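Local coordinates for protein TRAP-type transporter, periplasmic component (Cupriavidus necator, PDB 4P8B) that binds (S)-2-acetolactate and probably delivers it, as the periplasmic solute-binding component, to a TRAP-type membrane transporter, at residues G172-V177 with A210-E215; R165-L170 with N188-N193; G150-R155 with Q214-S219. One frame throughout, in Å; residues are numbered along the deposited sequence.

Contact 1 of 3, residues G172-V177 with A210-E215. With X2X ((2S)-2-hydroxy-2-methyl-3-oxobutanoic acid), chain D.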
# COMPACT_ATOMS: atom_id res chain seq x y z
N GLY A 172 10.42 -21.52 -7.61
CA GLY A 172 11.60 -20.97 -8.26
C GLY A 172 11.43 -19.60 -8.89
O GLY A 172 12.39 -19.05 -9.41
N MSE A 173 10.23 -19.03 -8.85
CA MSE A 173 9.98 -17.76 -9.52
C MSE A 173 10.67 -16.61 -8.79
O MSE A 173 10.57 -16.49 -7.56
CB MSE A 173 8.48 -17.53 -9.61
CG MSE A 173 8.02 -16.47 -10.55
SE MSE A 173 6.10 -16.63 -10.82
CE MSE A 173 6.04 -17.97 -12.19
N LYS A 174 11.35 -15.75 -9.54
CA LYS A 174 12.06 -14.61 -8.98
C LYS A 174 11.11 -13.43 -8.94
O LYS A 174 10.89 -12.73 -9.92
CB LYS A 174 13.28 -14.27 -9.83
CG LYS A 174 14.30 -15.38 -9.90
CD LYS A 174 15.50 -14.97 -10.77
CE LYS A 174 16.53 -16.08 -10.91
NZ LYS A 174 15.98 -17.29 -11.58
N LEU A 175 10.50 -13.23 -7.79
CA LEU A 175 9.47 -12.21 -7.66
C LEU A 175 10.00 -11.05 -6.84
O LEU A 175 10.54 -11.24 -5.77
CB LEU A 175 8.22 -12.79 -7.01
CG LEU A 175 7.52 -13.82 -7.91
CD1 LEU A 175 6.38 -14.47 -7.14
CD2 LEU A 175 7.04 -13.18 -9.20
N ARG A 176 9.88 -9.85 -7.37
CA ARG A 176 10.21 -8.68 -6.58
C ARG A 176 9.14 -8.42 -5.53
O ARG A 176 7.95 -8.48 -5.82
CB ARG A 176 10.36 -7.45 -7.49
CG ARG A 176 10.64 -6.14 -6.75
CD ARG A 176 9.35 -5.45 -6.42
NE ARG A 176 9.57 -4.21 -5.68
CZ ARG A 176 8.60 -3.36 -5.37
NH1 ARG A 176 7.35 -3.59 -5.72
NH2 ARG A 176 8.90 -2.25 -4.70
N VAL A 177 9.61 -8.08 -4.32
CA VAL A 177 8.77 -7.60 -3.24
C VAL A 177 9.42 -6.34 -2.66
O VAL A 177 10.58 -6.03 -2.96
CB VAL A 177 8.56 -8.68 -2.14
CG1 VAL A 177 7.81 -9.90 -2.72
CG2 VAL A 177 9.87 -9.10 -1.51
N ALA A 210 15.60 -9.59 -14.80
CA ALA A 210 16.34 -9.97 -13.60
C ALA A 210 15.38 -10.49 -12.52
O ALA A 210 15.75 -11.37 -11.74
CB ALA A 210 17.14 -8.78 -13.08
N VAL A 211 14.16 -9.97 -12.50
CA VAL A 211 13.07 -10.62 -11.78
C VAL A 211 12.02 -11.05 -12.81
O VAL A 211 11.91 -10.45 -13.88
CB VAL A 211 12.42 -9.72 -10.70
CG1 VAL A 211 13.43 -9.37 -9.63
CG2 VAL A 211 11.83 -8.48 -11.33
N ASP A 212 11.30 -12.12 -12.49
CA ASP A 212 10.24 -12.63 -13.34
C ASP A 212 8.93 -11.87 -13.17
O ASP A 212 8.09 -11.83 -14.09
CB ASP A 212 9.97 -14.12 -13.04
CG ASP A 212 11.19 -15.00 -13.19
OD1 ASP A 212 11.96 -14.80 -14.16
OD2 ASP A 212 11.35 -15.94 -12.39
N GLY A 213 8.71 -11.29 -11.99
CA GLY A 213 7.40 -10.74 -11.65
C GLY A 213 7.42 -9.88 -10.42
O GLY A 213 8.50 -9.55 -9.90
N GLN A 214 6.22 -9.51 -9.97
CA GLN A 214 6.02 -8.53 -8.92
C GLN A 214 4.58 -8.66 -8.41
O GLN A 214 3.85 -9.56 -8.85
CB GLN A 214 6.31 -7.10 -9.46
CG GLN A 214 5.39 -6.64 -10.57
CD GLN A 214 4.11 -5.99 -10.08
OE1 GLN A 214 4.18 -5.03 -9.29
NE2 GLN A 214 2.96 -6.44 -10.54
N GLU A 215 4.17 -7.77 -7.51
CA GLU A 215 2.83 -7.81 -6.97
C GLU A 215 2.42 -6.40 -6.59
O GLU A 215 3.20 -5.67 -5.98
CB GLU A 215 2.76 -8.77 -5.76
CG GLU A 215 3.91 -8.66 -4.76
CD GLU A 215 3.76 -7.51 -3.77
OE1 GLU A 215 2.74 -7.46 -3.05
OE2 GLU A 215 4.68 -6.64 -3.70
OAD X2X D . 6.84 -0.43 -4.07
CAH X2X D . 5.64 -0.72 -4.38
OAE X2X D . 5.34 -1.82 -4.94
CAI X2X D . 4.54 0.25 -4.09
CAB X2X D . 4.70 1.45 -4.99
OAF X2X D . 3.28 -0.38 -4.16
CAG X2X D . 4.73 0.63 -2.66
OAC X2X D . 5.29 1.69 -2.37
CAA X2X D . 4.27 -0.28 -1.57
O HOH W 1 12.26 -18.38 -12.51
O HOH W 2 6.19 -6.33 -5.97
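D212 and K174 meet at one end of this contact. The D212 side chain crosses that of K174 obliquely and reaches the K174 backbone. Its OD2 accepts the N-H of K174, with N to OD2 at 2.9 Å and an almost straight bond of 173°. The donor comes from above the carboxylate plane. CG of D212 sits beside its own backbone N, anti to the carbonyl carbon (chi1 -57°), which swings the carboxylate over to 172-177. A water joins the same OD2 to the carbonyl O of G172. The D212 backbone returns the bond: its N lies 2.7 Å from K174 O. G213 N adds a weak bond to that oxygen. CB and CG of K174 lie against OD2 before the chain leads away, and its CD lies 3.7 Å from A210 O.

Strands 174-177 and 213-215 run roughly parallel, 36° apart, and are joined by a single bridge between L175 and G213. This lies in one of the two α/β lobes of a periplasmic binding protein, where 174-177 also pairs in parallel with strand 193-196. R176 N bonds to G213 O at 2.9 Å. The CD2 methyl of L175 presses on the G213 backbone, 3.5 Å from CA, tight for two carbons. CB of V211 touches K174 O, and helix 199-208 packs on the V211 side chain.

R176 extends beyond the bridge. Its CG is anti to the backbone N, and the chain bends at chi2 before the guanidinium. NH1 and NH2 each give a nearly straight bond to one carboxylate oxygen of the acetolactate, NH1 to OAE and NH2 to OAD, both at 2.8 Å. NH2 also bonds to M197 O. A water receives N-H groups from R176 NH1 and E215 N and can donate to E215 OE2 at 2.7 Å. Y239 bonds to E215 OE1.

Contact 2 of 3, residues R165-L170 with N188-N193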
# COMPACT_ATOMS: atom_id res chain seq x y z
N ARG A 165 -1.95 -20.56 -10.69
CA ARG A 165 -3.23 -21.01 -10.15
C ARG A 165 -3.09 -21.68 -8.79
O ARG A 165 -4.08 -21.86 -8.09
CB ARG A 165 -3.89 -22.00 -11.11
CG ARG A 165 -4.22 -21.47 -12.51
CD ARG A 165 -5.29 -22.35 -13.21
NE ARG A 165 -6.58 -22.12 -12.56
CZ ARG A 165 -7.46 -21.19 -12.95
NH1 ARG A 165 -7.25 -20.47 -14.05
NH2 ARG A 165 -8.58 -21.00 -12.25
N LYS A 166 -1.88 -22.09 -8.42
CA LYS A 166 -1.68 -22.86 -7.19
C LYS A 166 -0.26 -22.63 -6.71
O LYS A 166 0.60 -22.18 -7.48
CB LYS A 166 -1.93 -24.36 -7.45
CG LYS A 166 -1.01 -24.97 -8.51
CD LYS A 166 -1.38 -26.41 -8.80
CE LYS A 166 -0.48 -27.03 -9.86
NZ LYS A 166 -0.63 -26.39 -11.18
N PRO A 167 0.01 -22.91 -5.42
CA PRO A 167 1.32 -22.55 -4.88
C PRO A 167 2.47 -23.15 -5.67
O PRO A 167 3.51 -22.52 -5.84
CB PRO A 167 1.26 -23.11 -3.46
CG PRO A 167 -0.16 -22.97 -3.09
CD PRO A 167 -0.93 -23.31 -4.36
N GLU A 168 2.28 -24.35 -6.17
CA GLU A 168 3.34 -25.04 -6.87
C GLU A 168 3.82 -24.25 -8.10
O GLU A 168 4.99 -24.32 -8.48
CB GLU A 168 2.85 -26.43 -7.26
CG GLU A 168 2.71 -27.42 -6.08
CD GLU A 168 1.46 -27.24 -5.19
OE1 GLU A 168 0.48 -26.56 -5.56
OE2 GLU A 168 1.47 -27.83 -4.09
N ASP A 169 2.92 -23.48 -8.71
CA ASP A 169 3.27 -22.72 -9.91
C ASP A 169 4.30 -21.63 -9.64
O ASP A 169 4.95 -21.15 -10.57
CB ASP A 169 2.02 -22.07 -10.50
CG ASP A 169 0.99 -23.07 -10.95
OD1 ASP A 169 1.33 -24.26 -11.18
OD2 ASP A 169 -0.19 -22.68 -11.08
N LEU A 170 4.44 -21.21 -8.39
CA LEU A 170 5.43 -20.20 -8.05
C LEU A 170 6.83 -20.75 -7.79
O LEU A 170 7.75 -19.96 -7.53
CB LEU A 170 4.99 -19.45 -6.80
CG LEU A 170 3.80 -18.52 -6.96
CD1 LEU A 170 2.52 -19.17 -6.49
CD2 LEU A 170 4.06 -17.23 -6.16
N ASN A 188 8.54 -17.24 0.28
CA ASN A 188 9.31 -18.46 0.58
C ASN A 188 8.37 -19.64 0.85
O ASN A 188 8.64 -20.75 0.42
CB ASN A 188 10.23 -18.29 1.79
CG ASN A 188 11.43 -17.41 1.52
OD1 ASN A 188 11.74 -17.09 0.39
ND2 ASN A 188 12.12 -17.03 2.59
N ALA A 189 7.29 -19.40 1.58
CA ALA A 189 6.33 -20.47 1.90
C ALA A 189 5.66 -21.00 0.65
O ALA A 189 5.19 -22.14 0.64
CB ALA A 189 5.28 -19.95 2.87
N LEU A 190 5.59 -20.18 -0.39
CA LEU A 190 4.99 -20.55 -1.67
C LEU A 190 6.02 -21.14 -2.64
O LEU A 190 5.70 -21.41 -3.79
CB LEU A 190 4.29 -19.35 -2.29
CG LEU A 190 3.12 -18.82 -1.46
CD1 LEU A 190 2.60 -17.49 -1.97
CD2 LEU A 190 2.03 -19.85 -1.44
N GLY A 191 7.26 -21.32 -2.18
CA GLY A 191 8.30 -21.93 -3.00
C GLY A 191 9.00 -21.00 -3.97
O GLY A 191 9.82 -21.46 -4.79
N ALA A 192 8.70 -19.71 -3.89
CA ALA A 192 9.31 -18.74 -4.77
C ALA A 192 10.67 -18.27 -4.26
O ALA A 192 11.11 -18.64 -3.16
CB ALA A 192 8.36 -17.56 -4.98
N ASN A 193 11.34 -17.47 -5.09
CA ASN A 193 12.62 -16.84 -4.76
C ASN A 193 12.44 -15.33 -4.76
O ASN A 193 12.77 -14.65 -5.74
CB ASN A 193 13.69 -17.25 -5.76
CG ASN A 193 14.10 -18.70 -5.62
OD1 ASN A 193 14.40 -19.17 -4.52
ND2 ASN A 193 14.12 -19.42 -6.74
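L190 turns its side chain toward P167 and L170. With CG anti to the carbonyl carbon and beside the backbone N (chi1 -63°), its CD2 methyl reaches the P167 ring and lies 3.9 Å from CB. The two side chains cross at a slant. CB of L190 is 4.4 Å from CD2 of L170, a looser touch. The L190 carbonyl O also approaches CB of L170, at 3.7 Å. It lies 3.2 Å from P167 O as well, but both are acceptors and do not bond. On the P167 side, D169 ties the 3-10 segment 167-170 to the residues just before it. OD2 accepts the N-H groups of R165 and K166, using its anti lone pair for R165. OD1 forms a salt bridge with K166 NZ at 2.9 Å.

G191 follows with positive phi (83°). It ends helix 181-189 in a Schellman motif and turns the chain back past the 3-10 segment. The contact therefore joins a helix C-terminus to the loop ahead of strand 174-177. F312 of helix 306-315 packs on P167, L170 and L190, so a third element closes over the apolar cluster.

A192 comes next and lies against L170. Its CA makes a CA-H...O contact with L170 O at 3.4 Å. Its CB meets L170 CB at 4.3 Å.

Contact 3 of 3, residues G150-R155 with Q214-S219. With X2X ((2S)-2-hydroxy-2-methyl-3-oxobutanoic acid), chain D.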
# COMPACT_ATOMS: atom_id res chain seq x y z
N GLY A 150 -6.05 6.40 2.95
CA GLY A 150 -6.25 6.20 1.52
C GLY A 150 -6.07 4.74 1.20
O GLY A 150 -6.17 3.87 2.06
N GLU A 151 -5.77 4.47 -0.07
CA GLU A 151 -5.65 3.09 -0.54
C GLU A 151 -4.71 2.95 -1.71
O GLU A 151 -4.75 3.72 -2.66
CB GLU A 151 -7.02 2.58 -0.95
CG GLU A 151 -7.06 1.10 -1.34
CD GLU A 151 -8.44 0.54 -1.16
OE1 GLU A 151 -8.96 0.70 -0.05
OE2 GLU A 151 -9.03 0.00 -2.12
N ASN A 152 -3.84 1.94 -1.64
CA ASN A 152 -3.12 1.47 -2.83
C ASN A 152 -3.99 0.36 -3.43
O ASN A 152 -4.54 0.55 -4.51
CB ASN A 152 -1.72 1.02 -2.44
CG ASN A 152 -0.69 1.23 -3.56
OD1 ASN A 152 -0.94 1.93 -4.55
ND2 ASN A 152 0.47 0.65 -3.38
N GLY A 153 -4.16 -0.74 -2.72
CA GLY A 153 -5.17 -1.72 -3.05
C GLY A 153 -4.72 -3.14 -2.90
O GLY A 153 -3.66 -3.43 -2.37
N PHE A 154 -5.57 -4.05 -3.35
CA PHE A 154 -5.25 -5.48 -3.34
C PHE A 154 -4.13 -5.78 -4.31
O PHE A 154 -4.18 -5.38 -5.50
CB PHE A 154 -6.49 -6.34 -3.64
CG PHE A 154 -7.38 -6.51 -2.45
CD1 PHE A 154 -7.07 -7.45 -1.49
CD2 PHE A 154 -8.48 -5.71 -2.27
CE1 PHE A 154 -7.87 -7.60 -0.35
CE2 PHE A 154 -9.28 -5.85 -1.14
CZ PHE A 154 -8.97 -6.80 -0.19
N ARG A 155 -3.11 -6.47 -3.82
CA ARG A 155 -1.85 -6.60 -4.55
C ARG A 155 -1.83 -7.92 -5.32
O ARG A 155 -1.69 -8.99 -4.74
CB ARG A 155 -0.67 -6.48 -3.59
CG ARG A 155 -0.66 -5.15 -2.84
CD ARG A 155 0.50 -5.01 -1.88
NE ARG A 155 1.81 -4.90 -2.54
CZ ARG A 155 2.36 -3.78 -2.97
NH1 ARG A 155 1.71 -2.64 -2.90
NH2 ARG A 155 3.56 -3.81 -3.52
N GLN A 214 6.22 -9.51 -9.97
CA GLN A 214 6.02 -8.53 -8.92
C GLN A 214 4.58 -8.66 -8.41
O GLN A 214 3.85 -9.56 -8.85
CB GLN A 214 6.31 -7.10 -9.46
CG GLN A 214 5.39 -6.64 -10.57
CD GLN A 214 4.11 -5.99 -10.08
OE1 GLN A 214 4.18 -5.03 -9.29
NE2 GLN A 214 2.96 -6.44 -10.54
N GLU A 215 4.17 -7.77 -7.51
CA GLU A 215 2.83 -7.81 -6.97
C GLU A 215 2.42 -6.40 -6.59
O GLU A 215 3.20 -5.67 -5.98
CB GLU A 215 2.76 -8.77 -5.76
CG GLU A 215 3.91 -8.66 -4.76
CD GLU A 215 3.76 -7.51 -3.77
OE1 GLU A 215 2.74 -7.46 -3.05
OE2 GLU A 215 4.68 -6.64 -3.70
N ASN A 216 1.25 -5.97 -7.01
CA ASN A 216 0.85 -4.56 -6.81
C ASN A 216 -0.62 -4.39 -7.15
O ASN A 216 -1.22 -5.24 -7.82
CB ASN A 216 1.67 -3.62 -7.72
CG ASN A 216 2.71 -2.80 -6.96
OD1 ASN A 216 2.36 -2.05 -6.05
ND2 ASN A 216 3.97 -2.90 -7.34
N PRO A 217 -1.23 -3.30 -6.68
CA PRO A 217 -2.63 -3.07 -7.04
C PRO A 217 -2.83 -2.87 -8.54
O PRO A 217 -1.91 -2.44 -9.27
CB PRO A 217 -2.98 -1.80 -6.24
CG PRO A 217 -1.98 -1.75 -5.16
CD PRO A 217 -0.72 -2.25 -5.79
N GLN A 218 -4.05 -3.12 -9.00
CA GLN A 218 -4.36 -2.95 -10.39
C GLN A 218 -4.05 -1.54 -10.88
O GLN A 218 -3.56 -1.37 -11.98
CB GLN A 218 -5.83 -3.28 -10.66
CG GLN A 218 -6.19 -3.32 -12.15
CD GLN A 218 -6.49 -1.97 -12.73
OE1 GLN A 218 -6.77 -1.02 -12.00
NE2 GLN A 218 -6.40 -1.85 -14.06
N SER A 219 -4.32 -0.54 -10.07
CA SER A 219 -4.13 0.82 -10.55
C SER A 219 -2.66 1.16 -10.78
O SER A 219 -2.34 2.00 -11.62
CB SER A 219 -4.77 1.83 -9.61
OG SER A 219 -4.16 1.79 -8.33
OAD X2X D . 6.84 -0.43 -4.07
CAH X2X D . 5.64 -0.72 -4.38
OAE X2X D . 5.34 -1.82 -4.94
CAI X2X D . 4.54 0.25 -4.09
CAB X2X D . 4.70 1.45 -4.99
OAF X2X D . 3.28 -0.38 -4.16
CAG X2X D . 4.73 0.63 -2.66
OAC X2X D . 5.29 1.69 -2.37
CAA X2X D . 4.27 -0.28 -1.57
O HOH W 3 -5.82 0.05 -7.04
O HOH W 4 -4.31 3.01 -6.07
O HOH W 5 -5.97 -4.21 -7.11
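R155 and E215 form the salt bridge of this contact. R155 grips the carboxylate side-on with two nitrogens. NE bonds to OE1 at 2.8 Å and NH2 to OE2 at 3.0 Å. Both oxygens lie close to the guanidinium plane, but the carboxylate plane is turned 43° from it. The R155 chain bends at chi3 (68°), which brings NE round to E215. Y239 OH also hydrogen-bonds to OE1, and D242 forms a salt bridge with NH1. Anions on two parts of the guanidinium would probably steady its charge and orientation. CA of N216 covers one face.

Hydrogen bonds to the acetolactate come from both segments. R155 NH1 gives one to the hydroxyl OAF, and NH2 one to the carboxylate OAE. N216 does both jobs: OD1 accepts from OAF at 2.7 Å, while ND2 donates to OAE at 3.0 Å. ND2 also donates to Q214 OE1 at 2.9 Å, nearly along the C=O axis of Q214; with the two ligand bonds this sets the turn of the N216 amide. N152 ND2 adds a weak bond to OAF; its stronger partner is D242.

Van der Waals packing centres on P217. Its ring crosses the N152 side chain at about a right angle, with CG 3.6 Å from N152 CG. The ring also lies against the backbone of N152 and G153. P217 CA makes a CA-H...O contact with F154 O at 3.2 Å.

Waters bridge the segments: two link N152 O to the S219 hydroxyl OG, and one links F154 O to Q218 N.

N152 and G153 form a classic beta bulge opposite D242. P217 occupies the N-cap position just before helix 218-223. N152, R155 and N216, carried by these segments, belong to the acetolactate pocket of this TRAP-type binding protein.

Overall arrangement
Contacts 1 and 3 share Q214 and E215 on strand 213-216, and their centres are about 16 Å apart. Both reach the bound acetolactate. Contact 1 supplies R176, and contact 3 supplies N152, R155 and N216. Q79 and N100 also hydrogen-bond to the ligand. Contact 2 lies farther out: its A192 side chain is about 11 Å from that of R176. It joins contact 1 directly, with centres about 11 Å apart. G172 N is 2.9 Å from G191 O, and M173 O is 2.8 Å from N193 N, both probable hydrogen bonds. Contacts 2 and 3 do not touch; their nearest atoms are about 8 Å apart.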